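Local coordinates for UPF0201 protein MJ1564 (Methanocaldococcus jannaschii DSM 2661, PDB 2PZZ) that is of unknown function, belonging to an archaeal protein family that structurally resembles RNA-binding proteins but is itself unlikely to bind RNA, at residues A[8-12]-A[39-44]; A[55-59]-A[122-126]; A[78-84]-A[104-110]. All coordinates share one frame; numbering follows the deposited sequence.

Contact 1 of 3, residues A[8-12]-A[39-44]; sequences AKVKP and NEFGEW
A8 and W44 form an antiparallel hydrogen-bonded pair: A8 N donates to W44 O and W44 N to A8 O. K9 and E43 follow as a non-hydrogen-bonded pair, then V10 and G42 as the next hydrogen-bonded one. V10 N donates to G42 O and G42 N to V10 O, both at 2.9 Å. The strand segments run at 147° to each other. A water donates to both V10 O and E40 O, bridging the two segments just past the last pair.

V10 and W44 share a face of the sheet. V10 CG1 stands anti to the backbone N (chi1 171°), which leaves CG2 anti to the carbonyl carbon and 3.6 Å from W44 CD1. Past the strand ends, P12 covers one face of the F41 ring: its CD sits 3.4 Å from the ring centroid and 8° off the normal, a nearly vertical CH-pi contact. P12 CG also touches F41 CE1 at 3.5 Å, and the CB of E40 packs against the same proline. Q87 of the second subunit packs on K11, P12 and F41 at this end.

K16 O takes the indole NE1 of W44. Helix 16-26 lies against the face that carries A8, V10 and W44, through V19, K20 and I23, and strand 31-36 adds F34, which packs against both V10 and W44.

Contact 2 of 3, residues A[55-59]-A[122-126]; sequences KELLR and DIAPR
R59 fastens helix 52-60 to the C-terminal end of helix 116-123, a helix-end contact in which a guanidinium donates to the last carbonyls of the helix, just before the chain leaves helical geometry at A124. Its NH1 donates to I123 O at 3.0 Å, with the oxygen near the edge of the guanidinium and 15° out of its plane. NH2 adds weak bonds to D122 O and I123 O. The same NH1 also turns back on its own helix and donates to K55 O at 2.7 Å. That oxygen takes the backbone N of R59 as well, the two donors arriving from opposite faces of its plane. A leucine in place of R59 would probably leave I123 O and D122 O without these donors and the helix end less firmly tied down.

K55 meets D122 in a salt bridge, NZ to OD1, modelled too short for its length to be trusted. The lysine chain, extended beyond CG, crosses I123 at about a right angle on its way there. Beneath the polar layer, L58 CD1 packs on I123 CG2 at 3.7 Å; L58 is also covered by L64 and A67 of helix 64-73. R68 of that helix donates to A124 O, so the carbonyl after I123 has its own partner. P125 CD lies 3.4 Å from R59 NH2.

Contact 3 of 3, residues A[78-84]-A[104-110]; sequences NATKFYL and IFVKILA
F82 and V106 lie side by side on the buried face of this strand pair, with the valine against the flat of the ring. V106 CB stands 3.9 Å from the F82 centroid, a CH-pi contact offset toward the rim, and V106 CG1 reaches F82 CZ at 3.5 Å. The ring gets there because CG sits between the backbone N and the carbonyl carbon (chi1 57°), which lays the phenyl over its cross-strand neighbour. I108 CD1 meets the ring at its edge, in plane, 3.9 Å from F82 CE2. L84 CB touches I104 CB on the same face, and T80 CG2 faces I108 CB. Helix 64-73 covers F82 through V70 and L71, and L71 O takes the T80 hydroxyl.

On the other face Y83 and F105 form an offset stack, centroids 4.9 Å apart and planes at 26°; the closest atoms are Y83 CZ and F105 CD1. K81 CB packs beside F105 CE1. The charged ends of K81 and K107 stay apart, NZ to NZ 5.5 Å, on this more exposed side. The backbones hold the ladder by paired bonds at T80-I108, F82-V106 and L84-I104, and A110 N donates to N78 O at 2.9 Å where it ends. This is an antiparallel strand pair in an alpha+beta fold, strand 79-84 forming one outer strand of the chain's sheet and helices packing on one face.

How the contacts relate
All three contacts belong to one antiparallel sheet and the helices packed on it. Contact 1 joins strands 3-10 and 42-48, contact 3 joins 104-109 and 79-84, and the pairing of 3-10 with 104-109 lies between them; their centres are about 20 Å apart, and A8 CB approaches I104 CG1 at 4.3 Å. Contact 2 ties two helices together, its centre about 15 Å from that of contact 3. Along the chain contact 1 closes first, and both segments of contact 3 fall between those of contact 2. Contacts 1 and 2, about 30 Å apart between centres, lie on opposite sides of the chain's centre; contact 3, nearer the middle, links the sheet to helix 116-123 where I108 CD1 meets I123 CD1.

Contact 1 of 3, residues A[8-12]-A[39-44]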
loop_
_atom_site.group_PDB
_atom_site.type_symbol
_atom_site.label_atom_id
_atom_site.label_comp_id
_atom_site.label_asym_id
_atom_site.label_seq_id
_atom_site.Cartn_x
_atom_site.Cartn_y
_atom_site.Cartn_z
ATOM N N ALA A 8 -0.866 11.734 -0.674
ATOM C CA ALA A 8 -0.513 10.319 -0.779
ATOM C C ALA A 8 0.435 9.986 0.345
ATOM O O ALA A 8 1.490 10.606 0.471
ATOM C CB ALA A 8 0.166 10.038 -2.123
ATOM N N LYS A 9 0.060 9.017 1.172
ATOM C CA LYS A 9 0.917 8.624 2.282
ATOM C C LYS A 9 2.072 7.806 1.712
ATOM O O LYS A 9 1.960 7.225 0.636
ATOM C CB LYS A 9 0.142 7.764 3.302
ATOM C CG LYS A 9 -0.064 6.300 2.879
ATOM C CD LYS A 9 -0.622 5.425 4.020
ATOM C CE LYS A 9 -2.040 5.840 4.427
ATOM N NZ LYS A 9 -2.707 4.872 5.371
ATOM N N VAL A 10 3.182 7.801 2.435
ATOM C CA VAL A 10 4.352 7.034 2.073
ATOM C C VAL A 10 4.626 6.203 3.314
ATOM O O VAL A 10 5.028 6.731 4.352
ATOM C CB VAL A 10 5.596 7.911 1.797
ATOM C CG1 VAL A 10 6.836 7.007 1.650
ATOM C CG2 VAL A 10 5.395 8.723 0.540
ATOM N N LYS A 11 4.379 4.906 3.216
ATOM C CA LYS A 11 4.611 4.025 4.351
ATOM C C LYS A 11 6.097 3.752 4.549
ATOM O O LYS A 11 6.897 3.898 3.616
ATOM C CB LYS A 11 3.833 2.734 4.143
ATOM C CG LYS A 11 2.326 2.976 4.077
ATOM C CD LYS A 11 1.566 1.661 4.170
ATOM C CE LYS A 11 0.090 1.905 4.376
ATOM N NZ LYS A 11 -0.638 0.641 4.671
ATOM N N PRO A 12 6.493 3.367 5.778
ATOM C CA PRO A 12 7.890 3.073 6.116
ATOM C C PRO A 12 8.666 2.232 5.091
ATOM O O PRO A 12 9.838 2.505 4.831
ATOM C CB PRO A 12 7.769 2.361 7.464
ATOM C CG PRO A 12 6.636 3.121 8.115
ATOM C CD PRO A 12 5.625 3.220 6.968
ATOM N N ASN A 39 6.730 7.282 13.140
ATOM C CA ASN A 39 7.187 5.914 12.913
ATOM C C ASN A 39 7.601 5.660 11.463
ATOM O O ASN A 39 7.216 4.654 10.877
ATOM C CB ASN A 39 6.087 4.922 13.309
ATOM C CG ASN A 39 5.661 5.068 14.756
ATOM O OD1 ASN A 39 4.472 5.223 15.053
ATOM N ND2 ASN A 39 6.628 5.014 15.669
ATOM N N GLU A 40 8.380 6.582 10.899
ATOM C CA GLU A 40 8.871 6.481 9.526
ATOM C C GLU A 40 7.816 6.695 8.443
ATOM O O GLU A 40 8.095 6.481 7.261
ATOM C CB GLU A 40 9.566 5.132 9.288
ATOM C CG GLU A 40 10.721 4.818 10.240
ATOM C CD GLU A 40 11.850 5.841 10.195
ATOM O OE1 GLU A 40 12.356 6.148 9.096
ATOM O OE2 GLU A 40 12.245 6.335 11.273
ATOM N N PHE A 41 6.606 7.092 8.836
ATOM C CA PHE A 41 5.561 7.369 7.852
ATOM C C PHE A 41 5.784 8.789 7.314
ATOM O O PHE A 41 6.397 9.638 7.969
ATOM C CB PHE A 41 4.156 7.307 8.472
ATOM C CG PHE A 41 3.618 5.912 8.655
ATOM C CD1 PHE A 41 4.133 5.070 9.639
ATOM C CD2 PHE A 41 2.596 5.442 7.836
ATOM C CE1 PHE A 41 3.630 3.770 9.805
ATOM C CE2 PHE A 41 2.089 4.146 7.991
ATOM C CZ PHE A 41 2.603 3.309 8.976
ATOM N N GLY A 42 5.269 9.046 6.119
ATOM C CA GLY A 42 5.399 10.363 5.527
ATOM C C GLY A 42 4.213 10.611 4.633
ATOM O O GLY A 42 3.320 9.774 4.561
ATOM N N GLU A 43 4.199 11.747 3.941
ATOM C CA GLU A 43 3.093 12.069 3.055
ATOM C C GLU A 43 3.440 13.144 2.029
ATOM O O GLU A 43 4.136 14.116 2.348
ATOM C CB GLU A 43 1.899 12.533 3.889
ATOM C CG GLU A 43 0.726 13.062 3.090
ATOM C CD GLU A 43 -0.397 13.595 3.982
ATOM O OE1 GLU A 43 -0.141 14.521 4.785
ATOM O OE2 GLU A 43 -1.536 13.094 3.877
ATOM N N TRP A 44 2.960 12.962 0.800
ATOM C CA TRP A 44 3.170 13.945 -0.253
ATOM C C TRP A 44 1.869 14.726 -0.377
ATOM O O TRP A 44 0.802 14.136 -0.359
ATOM C CB TRP A 44 3.430 13.291 -1.632
ATOM C CG TRP A 44 4.803 12.753 -1.852
ATOM C CD1 TRP A 44 5.200 11.449 -1.761
ATOM C CD2 TRP A 44 5.971 13.509 -2.204
ATOM N NE1 TRP A 44 6.544 11.344 -2.034
ATOM C CE2 TRP A 44 7.041 12.592 -2.311
ATOM C CE3 TRP A 44 6.216 14.871 -2.439
ATOM C CZ2 TRP A 44 8.348 12.995 -2.649
ATOM C CZ3 TRP A 44 7.517 15.275 -2.774
ATOM C CH2 TRP A 44 8.568 14.333 -2.877
HETATM O O HOH W 1 7.920 7.355 4.621
#

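Contact 2 of 3, residues A[55-59]-A[122-126]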
loop_
_atom_site.group_PDB
_atom_site.type_symbol
_atom_site.label_atom_id
_atom_site.label_comp_id
_atom_site.label_asym_id
_atom_site.label_seq_id
_atom_site.Cartn_x
_atom_site.Cartn_y
_atom_site.Cartn_z
ATOM N N LYS A 55 -7.336 12.821 -18.199
ATOM C CA LYS A 55 -8.339 12.667 -19.260
ATOM C C LYS A 55 -7.863 11.757 -20.388
ATOM O O LYS A 55 -8.645 10.993 -20.949
ATOM C CB LYS A 55 -8.713 14.028 -19.839
ATOM C CG LYS A 55 -9.404 14.950 -18.849
ATOM C CD LYS A 55 -9.803 16.254 -19.501
ATOM C CE LYS A 55 -10.543 17.142 -18.515
ATOM N NZ LYS A 55 -10.833 18.513 -19.055
ATOM N N GLU A 56 -6.585 11.849 -20.724
ATOM C CA GLU A 56 -6.018 11.012 -21.778
ATOM C C GLU A 56 -6.044 9.549 -21.355
ATOM O O GLU A 56 -6.479 8.684 -22.111
ATOM C CB GLU A 56 -4.561 11.390 -22.044
ATOM C CG GLU A 56 -4.341 12.697 -22.755
ATOM C CD GLU A 56 -2.883 13.116 -22.708
ATOM O OE1 GLU A 56 -2.007 12.219 -22.753
ATOM O OE2 GLU A 56 -2.615 14.335 -22.634
ATOM N N LEU A 57 -5.585 9.279 -20.135
ATOM C CA LEU A 57 -5.529 7.911 -19.644
ATOM C C LEU A 57 -6.892 7.251 -19.542
ATOM O O LEU A 57 -7.030 6.061 -19.852
ATOM C CB LEU A 57 -4.803 7.861 -18.301
ATOM C CG LEU A 57 -3.354 8.367 -18.352
ATOM C CD1 LEU A 57 -2.777 8.402 -16.961
ATOM C CD2 LEU A 57 -2.513 7.466 -19.266
ATOM N N LEU A 58 -7.907 8.000 -19.124
ATOM C CA LEU A 58 -9.244 7.416 -19.030
ATOM C C LEU A 58 -9.697 7.002 -20.446
ATOM O O LEU A 58 -10.287 5.945 -20.634
ATOM C CB LEU A 58 -10.245 8.417 -18.428
ATOM C CG LEU A 58 -9.960 8.991 -17.022
ATOM C CD1 LEU A 58 -11.016 10.014 -16.664
ATOM C CD2 LEU A 58 -9.934 7.889 -15.996
ATOM N N ARG A 59 -9.415 7.833 -21.442
ATOM C CA ARG A 59 -9.806 7.505 -22.814
ATOM C C ARG A 59 -8.957 6.337 -23.315
ATOM O O ARG A 59 -9.499 5.337 -23.787
ATOM C CB ARG A 59 -9.659 8.748 -23.705
ATOM C CG ARG A 59 -10.717 9.802 -23.363
ATOM C CD ARG A 59 -10.345 11.204 -23.798
ATOM N NE ARG A 59 -11.425 12.139 -23.482
ATOM C CZ ARG A 59 -11.790 12.482 -22.247
ATOM N NH1 ARG A 59 -11.160 11.973 -21.190
ATOM N NH2 ARG A 59 -12.789 13.331 -22.068
ATOM N N ASP A 122 -16.884 16.681 -18.734
ATOM C CA ASP A 122 -15.739 17.008 -19.561
ATOM C C ASP A 122 -14.605 15.999 -19.366
ATOM O O ASP A 122 -13.927 15.619 -20.326
ATOM C CB ASP A 122 -15.268 18.416 -19.201
ATOM C CG ASP A 122 -14.137 18.894 -20.069
ATOM O OD1 ASP A 122 -12.998 18.438 -19.863
ATOM O OD2 ASP A 122 -14.390 19.727 -20.963
ATOM N N ILE A 123 -14.407 15.565 -18.122
ATOM C CA ILE A 123 -13.354 14.610 -17.805
ATOM C C ILE A 123 -13.721 13.188 -18.215
ATOM O O ILE A 123 -12.944 12.512 -18.897
ATOM C CB ILE A 123 -13.026 14.625 -16.297
ATOM C CG1 ILE A 123 -12.427 15.985 -15.921
ATOM C CG2 ILE A 123 -12.036 13.505 -15.953
ATOM C CD1 ILE A 123 -12.100 16.136 -14.426
ATOM N N ALA A 124 -14.901 12.743 -17.791
ATOM C CA ALA A 124 -15.391 11.404 -18.088
ATOM C C ALA A 124 -16.781 11.475 -18.719
ATOM O O ALA A 124 -17.798 11.314 -18.039
ATOM C CB ALA A 124 -15.430 10.562 -16.802
ATOM N N PRO A 125 -16.837 11.721 -20.040
ATOM C CA PRO A 125 -18.080 11.819 -20.808
ATOM C C PRO A 125 -18.750 10.461 -20.971
ATOM O O PRO A 125 -18.067 9.434 -21.083
ATOM C CB PRO A 125 -17.613 12.350 -22.165
ATOM C CG PRO A 125 -16.287 12.971 -21.881
ATOM C CD PRO A 125 -15.683 12.039 -20.895
ATOM N N ARG A 126 -20.080 10.459 -21.006
ATOM C CA ARG A 126 -20.818 9.221 -21.203
ATOM C C ARG A 126 -20.423 8.639 -22.556
ATOM O O ARG A 126 -19.786 9.321 -23.365
ATOM C CB ARG A 126 -22.327 9.485 -21.189
ATOM C CG ARG A 126 -22.852 9.953 -19.847
ATOM C CD ARG A 126 -24.366 9.882 -19.780
ATOM N NE ARG A 126 -24.850 10.108 -18.418
ATOM C CZ ARG A 126 -24.436 9.428 -17.350
ATOM N NH1 ARG A 126 -23.525 8.470 -17.473
ATOM N NH2 ARG A 126 -24.927 9.711 -16.151
#

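Contact 3 of 3, residues A[78-84]-A[104-110]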
loop_
_atom_site.group_PDB
_atom_site.type_symbol
_atom_site.label_atom_id
_atom_site.label_comp_id
_atom_site.label_asym_id
_atom_site.label_seq_id
_atom_site.Cartn_x
_atom_site.Cartn_y
_atom_site.Cartn_z
ATOM N N ASN A 78 -19.395 21.948 -5.005
ATOM C CA ASN A 78 -18.347 22.539 -5.842
ATOM C C ASN A 78 -17.119 21.655 -6.026
ATOM O O ASN A 78 -16.054 22.139 -6.410
ATOM C CB ASN A 78 -17.914 23.872 -5.231
ATOM C CG ASN A 78 -19.096 24.691 -4.746
ATOM O OD1 ASN A 78 -19.259 24.929 -3.544
ATOM N ND2 ASN A 78 -19.939 25.107 -5.676
ATOM N N ALA A 79 -17.264 20.360 -5.767
ATOM C CA ALA A 79 -16.134 19.458 -5.886
ATOM C C ALA A 79 -16.514 17.988 -6.021
ATOM O O ALA A 79 -17.685 17.635 -6.075
ATOM C CB ALA A 79 -15.228 19.634 -4.682
ATOM N N THR A 80 -15.489 17.148 -6.107
ATOM C CA THR A 80 -15.641 15.702 -6.176
ATOM C C THR A 80 -14.315 15.140 -5.695
ATOM O O THR A 80 -13.288 15.814 -5.762
ATOM C CB THR A 80 -15.951 15.181 -7.600
ATOM O OG1 THR A 80 -16.268 13.784 -7.522
ATOM C CG2 THR A 80 -14.758 15.370 -8.535
ATOM N N LYS A 81 -14.333 13.922 -5.178
ATOM C CA LYS A 81 -13.107 13.314 -4.683
ATOM C C LYS A 81 -13.128 11.829 -4.989
ATOM O O LYS A 81 -14.178 11.269 -5.294
ATOM C CB LYS A 81 -12.983 13.544 -3.177
ATOM C CG LYS A 81 -14.132 12.970 -2.376
ATOM C CD LYS A 81 -14.158 13.537 -0.958
ATOM C CE LYS A 81 -15.318 12.954 -0.153
ATOM N NZ LYS A 81 -15.491 13.649 1.161
ATOM N N PHE A 82 -11.956 11.206 -4.933
ATOM C CA PHE A 82 -11.821 9.784 -5.209
ATOM C C PHE A 82 -10.382 9.400 -4.946
ATOM O O PHE A 82 -9.528 10.258 -4.700
ATOM C CB PHE A 82 -12.194 9.491 -6.670
ATOM C CG PHE A 82 -11.377 10.270 -7.667
ATOM C CD1 PHE A 82 -10.162 9.769 -8.138
ATOM C CD2 PHE A 82 -11.802 11.523 -8.105
ATOM C CE1 PHE A 82 -9.376 10.502 -9.031
ATOM C CE2 PHE A 82 -11.019 12.273 -9.003
ATOM C CZ PHE A 82 -9.803 11.758 -9.466
ATOM N N TYR A 83 -10.118 8.106 -4.997
ATOM C CA TYR A 83 -8.783 7.590 -4.760
ATOM C C TYR A 83 -8.264 6.917 -6.013
ATOM O O TYR A 83 -9.042 6.511 -6.864
ATOM C CB TYR A 83 -8.801 6.575 -3.618
ATOM C CG TYR A 83 -8.973 7.196 -2.253
ATOM C CD1 TYR A 83 -10.228 7.593 -1.793
ATOM C CD2 TYR A 83 -7.875 7.401 -1.429
ATOM C CE1 TYR A 83 -10.379 8.179 -0.535
ATOM C CE2 TYR A 83 -8.013 7.983 -0.172
ATOM C CZ TYR A 83 -9.267 8.368 0.265
ATOM O OH TYR A 83 -9.394 8.934 1.509
ATOM N N LEU A 84 -6.944 6.831 -6.134
ATOM C CA LEU A 84 -6.325 6.168 -7.275
ATOM C C LEU A 84 -5.410 5.105 -6.710
ATOM O O LEU A 84 -4.754 5.312 -5.674
ATOM C CB LEU A 84 -5.508 7.146 -8.119
ATOM C CG LEU A 84 -6.299 8.198 -8.900
ATOM C CD1 LEU A 84 -5.338 9.073 -9.700
ATOM C CD2 LEU A 84 -7.292 7.513 -9.821
ATOM N N ILE A 104 -3.958 7.230 -3.793
ATOM C CA ILE A 104 -3.700 8.649 -3.921
ATOM C C ILE A 104 -5.068 9.299 -3.768
ATOM O O ILE A 104 -5.979 9.011 -4.527
ATOM C CB ILE A 104 -3.113 9.018 -5.330
ATOM C CG1 ILE A 104 -1.756 8.321 -5.556
ATOM C CG2 ILE A 104 -2.878 10.528 -5.431
ATOM C CD1 ILE A 104 -1.854 6.845 -5.751
ATOM N N PHE A 105 -5.211 10.155 -2.765
ATOM C CA PHE A 105 -6.476 10.831 -2.520
ATOM C C PHE A 105 -6.544 12.075 -3.396
ATOM O O PHE A 105 -5.694 12.949 -3.283
ATOM C CB PHE A 105 -6.567 11.218 -1.043
ATOM C CG PHE A 105 -7.811 11.974 -0.697
ATOM C CD1 PHE A 105 -9.035 11.601 -1.238
ATOM C CD2 PHE A 105 -7.763 13.039 0.197
ATOM C CE1 PHE A 105 -10.210 12.282 -0.894
ATOM C CE2 PHE A 105 -8.922 13.726 0.552
ATOM C CZ PHE A 105 -10.153 13.346 0.004
ATOM N N VAL A 106 -7.562 12.150 -4.248
ATOM C CA VAL A 106 -7.722 13.264 -5.180
ATOM C C VAL A 106 -9.007 14.078 -5.046
ATOM O O VAL A 106 -10.112 13.532 -5.082
ATOM C CB VAL A 106 -7.682 12.777 -6.650
ATOM C CG1 VAL A 106 -7.813 13.974 -7.585
ATOM C CG2 VAL A 106 -6.397 11.996 -6.927
ATOM N N LYS A 107 -8.845 15.395 -4.961
ATOM C CA LYS A 107 -9.977 16.310 -4.844
ATOM C C LYS A 107 -9.933 17.360 -5.954
ATOM O O LYS A 107 -8.961 18.109 -6.089
ATOM C CB LYS A 107 -9.935 17.006 -3.480
ATOM C CG LYS A 107 -11.263 17.551 -3.000
ATOM C CD LYS A 107 -11.090 18.434 -1.762
ATOM C CE LYS A 107 -10.292 17.745 -0.662
ATOM N NZ LYS A 107 -11.038 16.600 -0.072
ATOM N N ILE A 108 -10.985 17.404 -6.757
ATOM C CA ILE A 108 -11.073 18.366 -7.839
ATOM C C ILE A 108 -12.055 19.460 -7.424
ATOM O O ILE A 108 -13.242 19.185 -7.231
ATOM C CB ILE A 108 -11.572 17.700 -9.118
ATOM C CG1 ILE A 108 -10.531 16.693 -9.613
ATOM C CG2 ILE A 108 -11.873 18.761 -10.166
ATOM C CD1 ILE A 108 -11.030 15.772 -10.730
ATOM N N LEU A 109 -11.556 20.688 -7.286
ATOM C CA LEU A 109 -12.377 21.820 -6.863
ATOM C C LEU A 109 -12.704 22.765 -8.015
ATOM O O LEU A 109 -11.818 23.212 -8.742
ATOM C CB LEU A 109 -11.657 22.610 -5.763
ATOM C CG LEU A 109 -10.932 21.815 -4.669
ATOM C CD1 LEU A 109 -10.164 22.770 -3.756
ATOM C CD2 LEU A 109 -11.937 21.000 -3.861
ATOM N N ALA A 110 -13.987 23.064 -8.181
ATOM C CA ALA A 110 -14.430 23.978 -9.233
ATOM C C ALA A 110 -14.386 25.392 -8.661
ATOM O O ALA A 110 -14.715 25.582 -7.495
ATOM C CB ALA A 110 -15.851 23.634 -9.654
#